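Local atomic coordinates of metal-dependent hydrolase (Lactobacillus plantarum, PDB entry 2F6K), a protein that probably catalyses a metal-dependent decarboxylation of the 2-amino-3-carboxymuconate-6-semialdehyde type, as a manganese-binding member of the amidohydrolase superfamily. Residues P33-N47 with S265-Q277. Sequence-based numbering, arbitrary orientation.
With MN (manganese (II) ion), chain C.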
loop_
_atom_site.group_PDB
_atom_site.type_symbol
_atom_site.label_atom_id
_atom_site.label_comp_id
_atom_site.label_asym_id
_atom_site.label_seq_id
_atom_site.Cartn_x
_atom_site.Cartn_y
_atom_site.Cartn_z
ATOM N N PRO A 33 -15.458 10.756 20.274
ATOM C CA PRO A 33 -16.542 11.346 21.066
ATOM C C PRO A 33 -16.446 11.077 22.565
ATOM O O PRO A 33 -15.880 10.064 22.983
ATOM C CB PRO A 33 -17.787 10.716 20.447
ATOM C CG PRO A 33 -17.311 9.346 20.117
ATOM C CD PRO A 33 -15.941 9.589 19.512
ATOM N N GLU A 34 -16.987 11.991 23.370
ATOM C CA GLU A 34 -16.993 11.819 24.822
ATOM C C GLU A 34 -18.167 10.904 25.156
ATOM O O GLU A 34 -19.180 10.904 24.454
ATOM C CB GLU A 34 -17.165 13.158 25.538
ATOM C CG GLU A 34 -16.089 14.169 25.222
ATOM C CD GLU A 34 -16.197 15.418 26.073
ATOM O OE1 GLU A 34 -17.338 15.859 26.344
ATOM O OE2 GLU A 34 -15.142 15.966 26.460
ATOM N N TRP A 35 -18.042 10.130 26.229
ATOM C CA TRP A 35 -19.101 9.201 26.580
ATOM C C TRP A 35 -19.082 8.709 28.025
ATOM O O TRP A 35 -18.024 8.559 28.631
ATOM C CB TRP A 35 -19.023 7.985 25.649
ATOM C CG TRP A 35 -20.046 6.942 25.935
ATOM C CD1 TRP A 35 -21.287 6.832 25.374
ATOM C CD2 TRP A 35 -19.945 5.884 26.896
ATOM N NE1 TRP A 35 -21.967 5.772 25.928
ATOM C CE2 TRP A 35 -21.168 5.174 26.867
ATOM C CE3 TRP A 35 -18.942 5.470 27.784
ATOM C CZ2 TRP A 35 -21.413 4.068 27.692
ATOM C CZ3 TRP A 35 -19.186 4.371 28.607
ATOM C CH2 TRP A 35 -20.415 3.684 28.553
ATOM N N THR A 36 -20.274 8.467 28.560
ATOM C CA THR A 36 -20.461 7.927 29.903
ATOM C C THR A 36 -21.734 7.120 29.743
ATOM O O THR A 36 -22.452 7.296 28.769
ATOM C CB THR A 36 -20.719 9.012 30.991
ATOM O OG1 THR A 36 -22.000 9.624 30.772
ATOM C CG2 THR A 36 -19.619 10.066 30.982
ATOM N N PRO A 37 -22.027 6.216 30.682
ATOM C CA PRO A 37 -23.267 5.427 30.541
ATOM C C PRO A 37 -24.530 6.307 30.543
ATOM O O PRO A 37 -25.534 5.998 29.885
ATOM C CB PRO A 37 -23.216 4.496 31.742
ATOM C CG PRO A 37 -21.725 4.287 31.933
ATOM C CD PRO A 37 -21.146 5.665 31.729
ATOM N N GLN A 38 -24.473 7.400 31.296
ATOM C CA GLN A 38 -25.614 8.316 31.355
ATOM C C GLN A 38 -26.004 8.989 30.029
ATOM O O GLN A 38 -27.182 9.316 29.805
ATOM C CB GLN A 38 -25.372 9.409 32.386
ATOM C CG GLN A 38 -25.326 8.919 33.806
ATOM C CD GLN A 38 -26.534 8.075 34.210
ATOM O OE1 GLN A 38 -27.688 8.390 33.904
ATOM N NE2 GLN A 38 -26.261 7.002 34.927
ATOM N N LEU A 39 -25.022 9.220 29.160
ATOM C CA LEU A 39 -25.307 9.848 27.876
ATOM C C LEU A 39 -26.167 8.895 27.058
ATOM O O LEU A 39 -27.175 9.296 26.490
ATOM C CB LEU A 39 -24.025 10.157 27.106
ATOM C CG LEU A 39 -24.226 10.987 25.839
ATOM C CD1 LEU A 39 -24.680 12.401 26.199
ATOM C CD2 LEU A 39 -22.918 10.994 25.079
ATOM N N THR A 40 -25.782 7.625 26.999
ATOM C CA THR A 40 -26.557 6.645 26.246
ATOM C C THR A 40 -27.968 6.503 26.839
ATOM O O THR A 40 -28.982 6.529 26.130
ATOM C CB THR A 40 -25.878 5.258 26.288
ATOM O OG1 THR A 40 -24.622 5.317 25.604
ATOM C CG2 THR A 40 -26.776 4.193 25.648
ATOM N N LEU A 41 -28.018 6.332 28.154
ATOM C CA LEU A 41 -29.285 6.180 28.846
ATOM C C LEU A 41 -30.233 7.374 28.648
ATOM O O LEU A 41 -31.431 7.192 28.413
ATOM C CB LEU A 41 -29.030 5.937 30.338
ATOM C CG LEU A 41 -28.429 4.569 30.687
ATOM C CD1 LEU A 41 -27.909 4.575 32.128
ATOM C CD2 LEU A 41 -29.486 3.480 30.477
ATOM N N ASN A 42 -29.710 8.591 28.748
ATOM C CA ASN A 42 -30.542 9.774 28.553
ATOM C C ASN A 42 -30.986 9.845 27.079
ATOM O O ASN A 42 -32.104 10.282 26.773
ATOM C CB ASN A 42 -29.767 11.032 28.942
ATOM C CG ASN A 42 -30.649 12.255 29.023
ATOM O OD1 ASN A 42 -31.460 12.368 29.931
ATOM N ND2 ASN A 42 -30.502 13.175 28.069
ATOM N N PHE A 43 -30.117 9.419 26.161
ATOM C CA PHE A 43 -30.487 9.422 24.746
ATOM C C PHE A 43 -31.644 8.442 24.538
ATOM O O PHE A 43 -32.559 8.691 23.743
ATOM C CB PHE A 43 -29.319 8.988 23.862
ATOM C CG PHE A 43 -29.665 8.911 22.394
ATOM C CD1 PHE A 43 -29.737 10.069 21.617
ATOM C CD2 PHE A 43 -29.905 7.681 21.782
ATOM C CE1 PHE A 43 -30.038 10.002 20.245
ATOM C CE2 PHE A 43 -30.206 7.599 20.413
ATOM C CZ PHE A 43 -30.271 8.762 19.645
HETATM N N MSE A 44 -31.591 7.321 25.250
HETATM C CA MSE A 44 -32.624 6.296 25.150
HETATM C C MSE A 44 -33.978 6.806 25.632
HETATM O O MSE A 44 -34.997 6.551 24.990
HETATM C CB MSE A 44 -32.206 5.057 25.941
HETATM C CG MSE A 44 -31.104 4.258 25.266
HETATM SE SE MSE A 44 -30.393 2.858 26.401
HETATM C CE MSE A 44 -31.925 1.666 26.384
ATOM N N ARG A 45 -33.997 7.517 26.758
ATOM C CA ARG A 45 -35.260 8.058 27.259
ATOM C C ARG A 45 -35.825 9.084 26.274
ATOM O O ARG A 45 -37.020 9.073 25.967
ATOM C CB ARG A 45 -35.073 8.719 28.629
ATOM C CG ARG A 45 -34.674 7.763 29.741
ATOM C CD ARG A 45 -34.571 8.483 31.082
ATOM N NE ARG A 45 -33.252 8.338 31.693
ATOM C CZ ARG A 45 -32.347 9.308 31.740
ATOM N NH1 ARG A 45 -32.624 10.489 31.219
ATOM N NH2 ARG A 45 -31.160 9.092 32.284
ATOM N N ASP A 46 -34.958 9.955 25.765
ATOM C CA ASP A 46 -35.381 10.994 24.827
ATOM C C ASP A 46 -35.770 10.508 23.436
ATOM O O ASP A 46 -36.332 11.273 22.656
ATOM C CB ASP A 46 -34.290 12.058 24.684
ATOM C CG ASP A 46 -33.994 12.772 25.988
ATOM O OD1 ASP A 46 -34.877 12.806 26.878
ATOM O OD2 ASP A 46 -32.877 13.314 26.119
ATOM N N ASN A 47 -35.481 9.250 23.115
ATOM C CA ASN A 47 -35.802 8.734 21.787
ATOM C C ASN A 47 -36.602 7.439 21.766
ATOM O O ASN A 47 -36.578 6.701 20.782
ATOM C CB ASN A 47 -34.515 8.571 20.992
ATOM C CG ASN A 47 -33.880 9.904 20.658
ATOM O OD1 ASN A 47 -34.316 10.593 19.734
ATOM N ND2 ASN A 47 -32.860 10.286 21.424
ATOM N N SER A 265 -28.582 3.289 15.922
ATOM C CA SER A 265 -28.436 4.744 15.994
ATOM C C SER A 265 -27.001 5.219 15.755
ATOM O O SER A 265 -26.778 6.309 15.227
ATOM C CB SER A 265 -28.926 5.266 17.348
ATOM O OG SER A 265 -28.018 4.928 18.371
ATOM N N ASP A 266 -26.046 4.389 16.154
ATOM C CA ASP A 266 -24.619 4.662 16.002
ATOM C C ASP A 266 -24.088 5.783 16.883
ATOM O O ASP A 266 -23.101 6.424 16.528
ATOM C CB ASP A 266 -24.272 4.975 14.544
ATOM C CG ASP A 266 -22.884 4.496 14.161
ATOM O OD1 ASP A 266 -22.126 4.064 15.056
ATOM O OD2 ASP A 266 -22.552 4.546 12.962
ATOM N N ILE A 267 -24.739 6.033 18.018
ATOM C CA ILE A 267 -24.269 7.065 18.937
ATOM C C ILE A 267 -23.126 6.416 19.714
ATOM O O ILE A 267 -23.102 5.196 19.872
ATOM C CB ILE A 267 -25.354 7.491 19.952
ATOM C CG1 ILE A 267 -25.781 6.279 20.789
ATOM C CG2 ILE A 267 -26.539 8.105 19.237
ATOM C CD1 ILE A 267 -26.623 6.629 22.007
ATOM N N PRO A 268 -22.182 7.219 20.237
ATOM C CA PRO A 268 -22.156 8.676 20.120
ATOM C C PRO A 268 -21.276 9.177 18.977
ATOM O O PRO A 268 -21.012 10.376 18.872
ATOM C CB PRO A 268 -21.637 9.102 21.485
ATOM C CG PRO A 268 -20.597 8.069 21.746
ATOM C CD PRO A 268 -21.260 6.772 21.298
ATOM N N TYR A 269 -20.826 8.270 18.116
ATOM C CA TYR A 269 -19.978 8.670 17.001
ATOM C C TYR A 269 -20.764 9.559 16.057
ATOM O O TYR A 269 -20.226 10.521 15.511
ATOM C CB TYR A 269 -19.406 7.440 16.305
ATOM C CG TYR A 269 -18.377 6.761 17.178
ATOM C CD1 TYR A 269 -17.012 7.011 17.012
ATOM C CD2 TYR A 269 -18.774 5.919 18.229
ATOM C CE1 TYR A 269 -16.065 6.440 17.875
ATOM C CE2 TYR A 269 -17.843 5.348 19.088
ATOM C CZ TYR A 269 -16.494 5.612 18.909
ATOM O OH TYR A 269 -15.591 5.054 19.774
ATOM N N THR A 270 -22.035 9.231 15.858
ATOM C CA THR A 270 -22.899 10.076 15.052
ATOM C C THR A 270 -23.457 11.003 16.138
ATOM O O THR A 270 -23.953 10.524 17.162
ATOM C CB THR A 270 -24.071 9.295 14.424
ATOM O OG1 THR A 270 -23.573 8.376 13.444
ATOM C CG2 THR A 270 -25.066 10.262 13.768
ATOM N N PRO A 271 -23.352 12.332 15.948
ATOM C CA PRO A 271 -23.860 13.286 16.943
ATOM C C PRO A 271 -25.271 12.908 17.380
ATOM O O PRO A 271 -26.102 12.527 16.554
ATOM C CB PRO A 271 -23.838 14.615 16.193
ATOM C CG PRO A 271 -22.683 14.463 15.273
ATOM C CD PRO A 271 -22.835 13.036 14.762
ATOM N N LEU A 272 -25.547 13.020 18.671
ATOM C CA LEU A 272 -26.865 12.675 19.170
ATOM C C LEU A 272 -28.032 13.337 18.424
ATOM O O LEU A 272 -29.043 12.685 18.158
ATOM C CB LEU A 272 -26.945 12.976 20.665
ATOM C CG LEU A 272 -26.556 11.800 21.576
ATOM C CD1 LEU A 272 -25.116 11.364 21.296
ATOM C CD2 LEU A 272 -26.741 12.209 23.046
ATOM N N ASP A 273 -27.905 14.618 18.085
ATOM C CA ASP A 273 -28.976 15.292 17.361
ATOM C C ASP A 273 -29.147 14.708 15.965
ATOM O O ASP A 273 -30.261 14.601 15.460
ATOM C CB ASP A 273 -28.701 16.792 17.250
ATOM C CG ASP A 273 -28.915 17.516 18.560
ATOM O OD1 ASP A 273 -30.046 17.447 19.102
ATOM O OD2 ASP A 273 -27.956 18.155 19.051
ATOM N N GLY A 274 -28.040 14.335 15.338
ATOM C CA GLY A 274 -28.119 13.769 14.006
ATOM C C GLY A 274 -28.731 12.377 14.049
ATOM O O GLY A 274 -29.433 11.961 13.129
ATOM N N SER A 275 -28.475 11.649 15.128
ATOM C CA SER A 275 -29.019 10.306 15.246
ATOM C C SER A 275 -30.526 10.372 15.516
ATOM O O SER A 275 -31.299 9.571 14.977
ATOM C CB SER A 275 -28.307 9.547 16.362
ATOM O OG SER A 275 -28.638 8.172 16.309
ATOM N N ARG A 276 -30.932 11.329 16.348
ATOM C CA ARG A 276 -32.339 11.528 16.672
ATOM C C ARG A 276 -33.079 11.873 15.383
ATOM O O ARG A 276 -34.204 11.437 15.163
ATOM C CB ARG A 276 -32.498 12.672 17.675
ATOM C CG ARG A 276 -33.938 13.112 17.895
ATOM C CD ARG A 276 -34.013 14.354 18.773
ATOM N NE ARG A 276 -35.386 14.786 19.039
ATOM C CZ ARG A 276 -36.253 14.109 19.791
ATOM N NH1 ARG A 276 -35.896 12.962 20.353
ATOM N NH2 ARG A 276 -37.476 14.587 19.996
ATOM N N GLN A 277 -32.439 12.651 14.521
ATOM C CA GLN A 277 -33.075 13.025 13.274
ATOM C C GLN A 277 -33.171 11.826 12.339
ATOM O O GLN A 277 -34.159 11.676 11.615
ATOM C CB GLN A 277 -32.304 14.147 12.583
ATOM C CG GLN A 277 -32.896 14.517 11.231
ATOM C CD GLN A 277 -31.928 15.295 10.355
ATOM O OE1 GLN A 277 -30.849 14.801 10.007
ATOM N NE2 GLN A 277 -32.309 16.518 9.991
HETATM MN MN MN C . -20.604 2.266 14.605
HETATM O O HOH W 1 -20.434 3.085 12.694
HETATM O O HOH W 2 -18.922 3.725 15.202
#
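With CG trans to the backbone N (chi1 177°), F43 swings its ring off helix 37-46 and onto I267, whose own chi1 of 60° sets CG1 between the backbone N and the carbonyl carbon and turns CG2 anti to that carbon, over one ring face; with chi2 near trans, CD1 meets F43 CD2 at 3.5 Å. This is the seam of the amidohydrolase TIM barrel, where the helix leading into the second strand, 49-55, packs on the loop and helix that follow the eighth, 261-262. The two helices run roughly parallel, their segment axes 32° apart. I267 CG2 sits 3.9 Å from the F43 ring centroid, a CH-pi contact; N47 ND2 lies over the opposite face, offset toward the rim, while donating to F43 O, and L272 O comes to the ring edge. L272 also reaches L39, CD2 to CD1 at 3.8 Å. Before helix 37-46, P268, preceded by a cis peptide, wedges its CG between P33 and W35, and W35 NE1 donates in the ring plane to T40 OG1. P33 lays CG almost squarely over the Y269 ring, 3.8 Å from its centroid. The loop carrying I267 and P268 also supplies the metal site: D266 OD1 binds manganese together with H7, H9 and H154, and S265 OG is hydrogen-bonded to D5 OD2. At the far end, extended R276 uses one nitrogen twice: NH1 donates to D46 O at 2.9 Å, from above the carbonyl plane, and weakly to N47 OD1.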